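Local coordinates for minor structural protein 5 (Lactococcus phage Tuc2009, PDB 5E7T) that is a minor structural protein of the phage, probably part of the tail-tip baseplate used in host adsorption, with a BppA-type domain, at residues D227-P239 and N260-K274. Numbering follows the deposited sequence.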
ATOM      1  N   ASP B 227     -53.877  35.143 -14.445  1.00 85.23           N
ATOM      2  CA  ASP B 227     -53.829  33.699 -14.221  1.00 85.25           C
ATOM      3  C   ASP B 227     -52.561  33.310 -13.471  1.00 86.23           C
ATOM      4  O   ASP B 227     -51.533  33.966 -13.645  1.00 84.37           O
ATOM      5  CB  ASP B 227     -53.819  32.956 -15.569  1.00 88.00           C
ATOM      6  CG  ASP B 227     -55.099  32.964 -16.378  1.00104.98           C
ATOM      7  OD1 ASP B 227     -56.193  32.991 -15.765  1.00107.94           O
ATOM      8  OD2 ASP B 227     -55.012  32.824 -17.619  1.00111.92           O
ATOM      9  N   GLU B 228     -52.609  32.203 -12.694  1.00 81.79           N
ATOM     10  CA  GLU B 228     -51.439  31.681 -11.987  1.00 79.56           C
ATOM     11  C   GLU B 228     -50.609  30.942 -13.018  1.00 83.33           C
ATOM     12  O   GLU B 228     -51.138  30.027 -13.666  1.00 84.70           O
ATOM     13  CB  GLU B 228     -51.833  30.729 -10.842  1.00 81.22           C
ATOM     14  CG  GLU B 228     -50.742  30.581  -9.787  1.00 89.32           C
ATOM     15  CD  GLU B 228     -50.847  29.451  -8.776  1.00117.55           C
ATOM     16  OE1 GLU B 228     -51.972  28.958  -8.521  1.00117.35           O
ATOM     17  OE2 GLU B 228     -49.788  29.075  -8.219  1.00109.90           O
ATOM     18  N   MET B 229     -49.330  31.342 -13.204  1.00 76.53           N
ATOM     19  CA  MET B 229     -48.510  30.679 -14.210  1.00 75.12           C
ATOM     20  C   MET B 229     -48.208  29.243 -13.833  1.00 79.31           C
ATOM     21  O   MET B 229     -47.868  28.966 -12.676  1.00 80.53           O
ATOM     22  CB  MET B 229     -47.221  31.431 -14.501  1.00 75.90           C
ATOM     23  CG  MET B 229     -47.410  32.880 -14.792  1.00 79.69           C
ATOM     24  SD  MET B 229     -46.010  33.584 -15.682  1.00 82.63           S
ATOM     25  CE  MET B 229     -44.587  33.094 -14.557  1.00 78.50           C
ATOM     26  N   LYS B 230     -48.346  28.342 -14.820  1.00 74.04           N
ATOM     27  CA  LYS B 230     -48.088  26.905 -14.738  1.00 73.36           C
ATOM     28  C   LYS B 230     -46.766  26.572 -15.462  1.00 76.07           C
ATOM     29  O   LYS B 230     -46.266  25.457 -15.300  1.00 77.04           O
ATOM     30  CB  LYS B 230     -49.274  26.126 -15.364  1.00 77.76           C
ATOM     31  CG  LYS B 230     -49.384  24.633 -15.002  1.00100.98           C
ATOM     32  CD  LYS B 230     -50.484  23.915 -15.839  1.00115.47           C
ATOM     33  CE  LYS B 230     -50.494  22.399 -15.694  1.00119.19           C
ATOM     34  NZ  LYS B 230     -51.453  21.735 -16.629  1.00115.43           N
ATOM     35  N   TYR B 231     -46.189  27.518 -16.261  1.00 70.43           N
ATOM     36  CA  TYR B 231     -44.928  27.268 -16.988  1.00 68.82           C
ATOM     37  C   TYR B 231     -43.963  28.455 -16.993  1.00 71.26           C
ATOM     38  O   TYR B 231     -44.399  29.594 -16.921  1.00 71.46           O
ATOM     39  CB  TYR B 231     -45.176  26.773 -18.437  1.00 70.64           C
ATOM     40  CG  TYR B 231     -46.133  25.605 -18.536  1.00 72.30           C
ATOM     41  CD1 TYR B 231     -45.687  24.296 -18.363  1.00 73.77           C
ATOM     42  CD2 TYR B 231     -47.493  25.811 -18.735  1.00 73.54           C
ATOM     43  CE1 TYR B 231     -46.573  23.221 -18.409  1.00 74.56           C
ATOM     44  CE2 TYR B 231     -48.389  24.747 -18.757  1.00 75.51           C
ATOM     45  CZ  TYR B 231     -47.927  23.451 -18.590  1.00 80.59           C
ATOM     46  OH  TYR B 231     -48.823  22.406 -18.620  1.00 79.75           O
ATOM     47  N   ARG B 232     -42.643  28.179 -17.080  1.00 66.14           N
ATOM     48  CA  ARG B 232     -41.595  29.205 -17.117  1.00 63.97           C
ATOM     49  C   ARG B 232     -40.773  28.992 -18.352  1.00 67.71           C
ATOM     50  O   ARG B 232     -40.274  27.887 -18.563  1.00 68.39           O
ATOM     51  CB  ARG B 232     -40.708  29.188 -15.862  1.00 61.19           C
ATOM     52  CG  ARG B 232     -40.317  30.593 -15.481  1.00 70.49           C
ATOM     53  CD  ARG B 232     -39.216  30.736 -14.449  1.00 76.79           C
ATOM     54  NE  ARG B 232     -39.515  30.269 -13.082  1.00 79.44           N
ATOM     55  CZ  ARG B 232     -40.499  30.697 -12.296  1.00 92.25           C
ATOM     56  NH1 ARG B 232     -41.425  31.526 -12.763  1.00 98.89           N
ATOM     57  NH2 ARG B 232     -40.600  30.251 -11.057  1.00 72.90           N
ATOM     58  N   VAL B 233     -40.672  30.033 -19.194  1.00 63.06           N
ATOM     59  CA  VAL B 233     -39.975  30.001 -20.476  1.00 61.57           C
ATOM     60  C   VAL B 233     -38.626  30.661 -20.358  1.00 65.38           C
ATOM     61  O   VAL B 233     -38.539  31.815 -19.957  1.00 65.23           O
ATOM     62  CB  VAL B 233     -40.857  30.577 -21.601  1.00 65.22           C
ATOM     63  CG1 VAL B 233     -40.087  30.702 -22.914  1.00 64.95           C
ATOM     64  CG2 VAL B 233     -42.116  29.725 -21.783  1.00 65.83           C
ATOM     65  N   TYR B 234     -37.572  29.886 -20.655  1.00 61.92           N
ATOM     66  CA  TYR B 234     -36.145  30.240 -20.600  1.00 59.72           C
ATOM     67  C   TYR B 234     -35.602  30.390 -22.016  1.00 61.61           C
ATOM     68  O   TYR B 234     -35.568  29.417 -22.778  1.00 60.62           O
ATOM     69  CB  TYR B 234     -35.351  29.115 -19.888  1.00 59.74           C
ATOM     70  CG  TYR B 234     -35.615  29.005 -18.402  1.00 59.46           C
ATOM     71  CD1 TYR B 234     -36.718  28.306 -17.918  1.00 60.89           C
ATOM     72  CD2 TYR B 234     -34.756  29.587 -17.479  1.00 59.54           C
ATOM     73  CE1 TYR B 234     -36.966  28.203 -16.546  1.00 60.59           C
ATOM     74  CE2 TYR B 234     -34.990  29.485 -16.110  1.00 60.48           C
ATOM     75  CZ  TYR B 234     -36.102  28.803 -15.644  1.00 66.75           C
ATOM     76  OH  TYR B 234     -36.334  28.746 -14.284  1.00 66.49           O
ATOM     77  N   LEU B 235     -35.190  31.606 -22.372  1.00 57.26           N
ATOM     78  CA  LEU B 235     -34.595  31.859 -23.673  1.00 57.09           C
ATOM     79  C   LEU B 235     -33.132  32.049 -23.378  1.00 62.16           C
ATOM     80  O   LEU B 235     -32.781  32.929 -22.593  1.00 61.30           O
ATOM     81  CB  LEU B 235     -35.202  33.097 -24.345  1.00 57.30           C
ATOM     82  CG  LEU B 235     -34.606  33.505 -25.693  1.00 61.84           C
ATOM     83  CD1 LEU B 235     -35.191  32.696 -26.855  1.00 62.50           C
ATOM     84  CD2 LEU B 235     -34.782  34.983 -25.909  1.00 62.78           C
ATOM     85  N   ASP B 236     -32.291  31.145 -23.922  1.00 60.32           N
ATOM     86  CA  ASP B 236     -30.838  31.108 -23.778  1.00 59.76           C
ATOM     87  C   ASP B 236     -30.388  31.053 -22.330  1.00 63.93           C
ATOM     88  O   ASP B 236     -29.464  31.759 -21.947  1.00 66.20           O
ATOM     89  CB  ASP B 236     -30.193  32.276 -24.546  1.00 61.65           C
ATOM     90  CG  ASP B 236     -30.280  32.121 -26.053  1.00 73.46           C
ATOM     91  OD1 ASP B 236     -30.059  30.978 -26.546  1.00 73.83           O
ATOM     92  OD2 ASP B 236     -30.496  33.161 -26.754  1.00 78.30           O
ATOM     93  N   GLY B 237     -31.057  30.238 -21.533  1.00 58.99           N
ATOM     94  CA  GLY B 237     -30.740  30.082 -20.122  1.00 58.62           C
ATOM     95  C   GLY B 237     -31.398  31.048 -19.152  1.00 64.92           C
ATOM     96  O   GLY B 237     -31.446  30.736 -17.962  1.00 66.23           O
ATOM     97  N   THR B 238     -31.888  32.223 -19.612  1.00 61.92           N
ATOM     98  CA  THR B 238     -32.542  33.210 -18.725  1.00 62.70           C
ATOM     99  C   THR B 238     -34.086  33.241 -18.905  1.00 69.32           C
ATOM    100  O   THR B 238     -34.558  33.154 -20.051  1.00 71.29           O
ATOM    101  CB  THR B 238     -31.927  34.645 -18.810  1.00 73.08           C
ATOM    102  OG1 THR B 238     -32.050  35.203 -20.119  1.00 73.35           O
ATOM    103  CG2 THR B 238     -30.491  34.715 -18.336  1.00 73.11           C
ATOM    104  N   PRO B 239     -34.888  33.360 -17.802  1.00 62.98           N
ATOM    105  CA  PRO B 239     -36.345  33.366 -17.952  1.00 62.79           C
ATOM    106  C   PRO B 239     -36.825  34.692 -18.498  1.00 67.40           C
ATOM    107  O   PRO B 239     -36.352  35.761 -18.084  1.00 69.61           O
ATOM    108  CB  PRO B 239     -36.852  33.133 -16.528  1.00 64.57           C
ATOM    109  CG  PRO B 239     -35.634  32.772 -15.724  1.00 67.51           C
ATOM    110  CD  PRO B 239     -34.522  33.466 -16.381  1.00 62.69           C
ATOM    111  N   ASN B 260     -32.062  29.467 -28.361  1.00 59.92           N
ATOM    112  CA  ASN B 260     -32.425  28.213 -27.698  1.00 59.20           C
ATOM    113  C   ASN B 260     -33.469  28.519 -26.651  1.00 65.18           C
ATOM    114  O   ASN B 260     -33.331  29.467 -25.881  1.00 65.53           O
ATOM    115  CB  ASN B 260     -31.290  27.549 -26.985  1.00 57.47           C
ATOM    116  CG  ASN B 260     -30.141  27.124 -27.799  1.00 72.14           C
ATOM    117  OD1 ASN B 260     -30.200  26.122 -28.526  1.00 68.83           O
ATOM    118  ND2 ASN B 260     -29.017  27.748 -27.480  1.00 64.68           N
ATOM    119  N   VAL B 261     -34.483  27.684 -26.591  1.00 62.60           N
ATOM    120  CA  VAL B 261     -35.589  27.812 -25.659  1.00 61.90           C
ATOM    121  C   VAL B 261     -35.830  26.457 -25.017  1.00 65.56           C
ATOM    122  O   VAL B 261     -35.696  25.405 -25.652  1.00 66.92           O
ATOM    123  CB  VAL B 261     -36.869  28.457 -26.307  1.00 65.90           C
ATOM    124  CG1 VAL B 261     -37.246  27.784 -27.614  1.00 67.31           C
ATOM    125  CG2 VAL B 261     -38.069  28.500 -25.356  1.00 64.99           C
ATOM    126  N   GLN B 262     -36.104  26.505 -23.728  1.00 59.35           N
ATOM    127  CA  GLN B 262     -36.441  25.371 -22.889  1.00 57.92           C
ATOM    128  C   GLN B 262     -37.507  25.892 -21.917  1.00 61.24           C
ATOM    129  O   GLN B 262     -37.523  27.095 -21.626  1.00 59.36           O
ATOM    130  CB  GLN B 262     -35.200  24.764 -22.205  1.00 57.47           C
ATOM    131  CG  GLN B 262     -34.287  25.766 -21.532  1.00 50.88           C
ATOM    132  CD  GLN B 262     -33.016  25.195 -20.980  1.00 68.57           C
ATOM    133  OE1 GLN B 262     -32.740  23.982 -21.068  1.00 70.46           O
ATOM    134  NE2 GLN B 262     -32.227  26.067 -20.348  1.00 58.31           N
ATOM    135  N   VAL B 263     -38.467  25.020 -21.529  1.00 57.85           N
ATOM    136  CA  VAL B 263     -39.586  25.371 -20.641  1.00 56.73           C
ATOM    137  C   VAL B 263     -39.555  24.462 -19.421  1.00 62.88           C
ATOM    138  O   VAL B 263     -39.148  23.307 -19.528  1.00 62.75           O
ATOM    139  CB  VAL B 263     -40.960  25.257 -21.369  1.00 59.24           C
ATOM    140  CG1 VAL B 263     -42.125  25.704 -20.480  1.00 58.45           C
ATOM    141  CG2 VAL B 263     -40.962  26.004 -22.706  1.00 58.80           C
ATOM    142  N   SER B 264     -39.998  24.981 -18.271  1.00 60.50           N
ATOM    143  CA  SER B 264     -40.163  24.204 -17.045  1.00 60.51           C
ATOM    144  C   SER B 264     -41.628  24.354 -16.579  1.00 68.58           C
ATOM    145  O   SER B 264     -42.334  25.237 -17.081  1.00 70.03           O
ATOM    146  CB  SER B 264     -39.195  24.681 -15.976  1.00 59.56           C
ATOM    147  OG  SER B 264     -39.673  25.879 -15.402  1.00 60.93           O
ATOM    148  N   GLN B 265     -42.090  23.491 -15.657  1.00 65.90           N
ATOM    149  CA  GLN B 265     -43.447  23.558 -15.114  1.00 66.61           C
ATOM    150  C   GLN B 265     -43.375  24.044 -13.680  1.00 72.73           C
ATOM    151  O   GLN B 265     -42.511  23.599 -12.912  1.00 71.96           O
ATOM    152  CB  GLN B 265     -44.142  22.189 -15.162  1.00 68.52           C
ATOM    153  CG  GLN B 265     -45.601  22.221 -14.714  1.00 72.69           C
ATOM    154  CD  GLN B 265     -46.193  20.878 -14.364  1.00 81.89           C
ATOM    155  OE1 GLN B 265     -45.833  19.845 -14.927  1.00 74.64           O
ATOM    156  NE2 GLN B 265     -47.165  20.879 -13.456  1.00 77.09           N
ATOM    157  N   ILE B 266     -44.307  24.935 -13.318  1.00 71.03           N
ATOM    158  CA  ILE B 266     -44.445  25.494 -11.974  1.00 71.58           C
ATOM    159  C   ILE B 266     -45.691  24.918 -11.308  1.00 80.36           C
ATOM    160  O   ILE B 266     -46.735  24.740 -11.951  1.00 81.17           O
ATOM    161  CB  ILE B 266     -44.459  27.038 -12.019  1.00 73.83           C
ATOM    162  CG1 ILE B 266     -43.270  27.600 -12.843  1.00 72.36           C
ATOM    163  CG2 ILE B 266     -44.560  27.672 -10.617  1.00 75.36           C
ATOM    164  CD1 ILE B 266     -41.864  27.282 -12.377  1.00 74.61           C
ATOM    165  N   ASN B 267     -45.565  24.602 -10.017  1.00 79.64           N
ATOM    166  CA  ASN B 267     -46.636  24.007  -9.226  1.00 81.70           C
ATOM    167  C   ASN B 267     -46.479  24.492  -7.775  1.00 87.14           C
ATOM    168  O   ASN B 267     -46.134  23.708  -6.886  1.00 88.08           O
ATOM    169  CB  ASN B 267     -46.527  22.485  -9.352  1.00 82.67           C
ATOM    170  CG  ASN B 267     -47.691  21.688  -8.852  1.00104.89           C
ATOM    171  OD1 ASN B 267     -48.434  21.094  -9.635  1.00100.87           O
ATOM    172  ND2 ASN B 267     -47.775  21.521  -7.538  1.00 96.51           N
ATOM    173  N   GLY B 268     -46.672  25.798  -7.584  1.00 83.20           N
ATOM    174  CA  GLY B 268     -46.553  26.474  -6.299  1.00 83.72           C
ATOM    175  C   GLY B 268     -45.181  26.378  -5.664  1.00 89.60           C
ATOM    176  O   GLY B 268     -44.985  25.624  -4.705  1.00 91.50           O
ATOM    177  N   ASN B 269     -44.215  27.134  -6.203  1.00 85.32           N
ATOM    178  CA  ASN B 269     -42.804  27.168  -5.757  1.00 84.37           C
ATOM    179  C   ASN B 269     -42.063  25.807  -5.900  1.00 83.27           C
ATOM    180  O   ASN B 269     -40.916  25.693  -5.461  1.00 81.59           O
ATOM    181  CB  ASN B 269     -42.618  27.769  -4.349  1.00 91.56           C
ATOM    182  CG  ASN B 269     -42.514  29.291  -4.321  1.00121.51           C
ATOM    183  OD1 ASN B 269     -42.742  29.997  -5.323  1.00117.63           O
ATOM    184  ND2 ASN B 269     -42.200  29.832  -3.149  1.00111.35           N
ATOM    185  N   VAL B 270     -42.690  24.825  -6.596  1.00 76.70           N
ATOM    186  CA  VAL B 270     -42.052  23.574  -6.991  1.00 74.79           C
ATOM    187  C   VAL B 270     -41.904  23.646  -8.523  1.00 76.26           C
ATOM    188  O   VAL B 270     -42.896  23.627  -9.258  1.00 78.02           O
ATOM    189  CB  VAL B 270     -42.740  22.279  -6.496  1.00 78.58           C
ATOM    190  CG1 VAL B 270     -42.034  21.045  -7.050  1.00 77.00           C
ATOM    191  CG2 VAL B 270     -42.759  22.228  -4.972  1.00 79.39           C
ATOM    192  N   GLU B 271     -40.674  23.828  -8.980  1.00 67.91           N
ATOM    193  CA  GLU B 271     -40.359  23.941 -10.392  1.00 65.65           C
ATOM    194  C   GLU B 271     -39.760  22.635 -10.873  1.00 69.46           C
ATOM    195  O   GLU B 271     -38.873  22.073 -10.218  1.00 70.37           O
ATOM    196  CB  GLU B 271     -39.372  25.100 -10.615  1.00 65.46           C
ATOM    197  CG  GLU B 271     -39.043  25.356 -12.074  1.00 68.00           C
ATOM    198  CD  GLU B 271     -38.208  26.570 -12.437  1.00 81.28           C
ATOM    199  OE1 GLU B 271     -37.821  27.365 -11.544  1.00 74.95           O
ATOM    200  OE2 GLU B 271     -37.913  26.703 -13.645  1.00 63.09           O
ATOM    201  N   SER B 272     -40.235  22.151 -12.023  1.00 64.46           N
ATOM    202  CA  SER B 272     -39.721  20.932 -12.637  1.00 63.97           C
ATOM    203  C   SER B 272     -38.319  21.192 -13.196  1.00 67.55           C
ATOM    204  O   SER B 272     -37.915  22.357 -13.344  1.00 68.31           O
ATOM    205  CB  SER B 272     -40.635  20.515 -13.786  1.00 68.09           C
ATOM    206  OG  SER B 272     -40.494  21.361 -14.919  1.00 72.55           O
ATOM    207  N   ASP B 273     -37.586  20.119 -13.562  1.00 61.55           N
ATOM    208  CA  ASP B 273     -36.299  20.289 -14.221  1.00 59.36           C
ATOM    209  C   ASP B 273     -36.635  20.919 -15.567  1.00 61.91           C
ATOM    210  O   ASP B 273     -37.771  20.792 -16.014  1.00 60.49           O
ATOM    211  CB  ASP B 273     -35.602  18.939 -14.417  1.00 62.00           C
ATOM    212  CG  ASP B 273     -35.023  18.313 -13.151  1.00 77.58           C
ATOM    213  OD1 ASP B 273     -34.755  19.066 -12.179  1.00 78.02           O
ATOM    214  OD2 ASP B 273     -34.806  17.069 -13.143  1.00 86.14           O
ATOM    215  N   LYS B 274     -35.697  21.657 -16.188  1.00 58.86           N
ATOM    216  CA  LYS B 274     -36.010  22.298 -17.468  1.00 56.90           C
ATOM    217  C   LYS B 274     -36.157  21.240 -18.571  1.00 62.35           C
ATOM    218  O   LYS B 274     -35.522  20.182 -18.502  1.00 64.49           O
ATOM    219  CB  LYS B 274     -34.968  23.372 -17.820  1.00 56.00           C
ATOM    220  CG  LYS B 274     -34.910  24.534 -16.829  1.00 55.79           C
ATOM    221  CD  LYS B 274     -33.960  25.634 -17.300  1.00 64.64           C
ATOM    222  CE  LYS B 274     -32.745  25.877 -16.425  1.00 72.08           C
ATOM    223  NZ  LYS B 274     -31.714  26.691 -17.143  1.00 85.61           N
TER
HETATM  224  O   HOH W   1     -32.957  28.554 -22.616  1.00 58.20           O
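Glu271 sends its chain out fully extended, with CG trans to the backbone N (chi1 -176°), while Tyr234 reaches it from the opposite direction, its CG anti to the carbonyl carbon and beside the backbone N (chi1 -70°). The phenol OH gives a hydrogen bond to the syn lone pair of Glu271 OE2, with OH to OE2 2.7 Å. Ring and carboxylate lie nearly coplanar, 25° apart. Ser264 OG donates to the same OE2 from the anti side, tilted out of the carboxylate plane, at 2.6 Å, and two hydroxyls thus grip one oxygen. Glu271 OE1 is hydrogen-bonded to Thr200 OG1 and also faces Arg232 NE at 3.7 Å, a long salt bridge. Ile266 CD1 covers one face of that guanidinium, 3.5 Å from Arg232 NH2. Lys274 lays its CD over the centre of the Tyr234 ring, 3.8 Å from the centroid, and Pro239 lies off-centre on the opposite face. On the other side of the sheet Val233 packs against Val261 and Val263. Between the strands, paired backbone bonds join Arg232 with Ser264 and Tyr234 with Gln262. At the far end Asp236 N donates to Asn260 O (2.8 Å), and Asp236 OD1 accepts from Asn260 N. Strand 231-235 pairs on its other edge with 238-243, through a type I' hairpin with a classic beta bulge where Lys230 and Tyr231 face Ser243. The order 238-243, 231-235, 258-265, 278-281 is consistent with the C'-C-F-G sheet of a fibronectin type III-like sandwich.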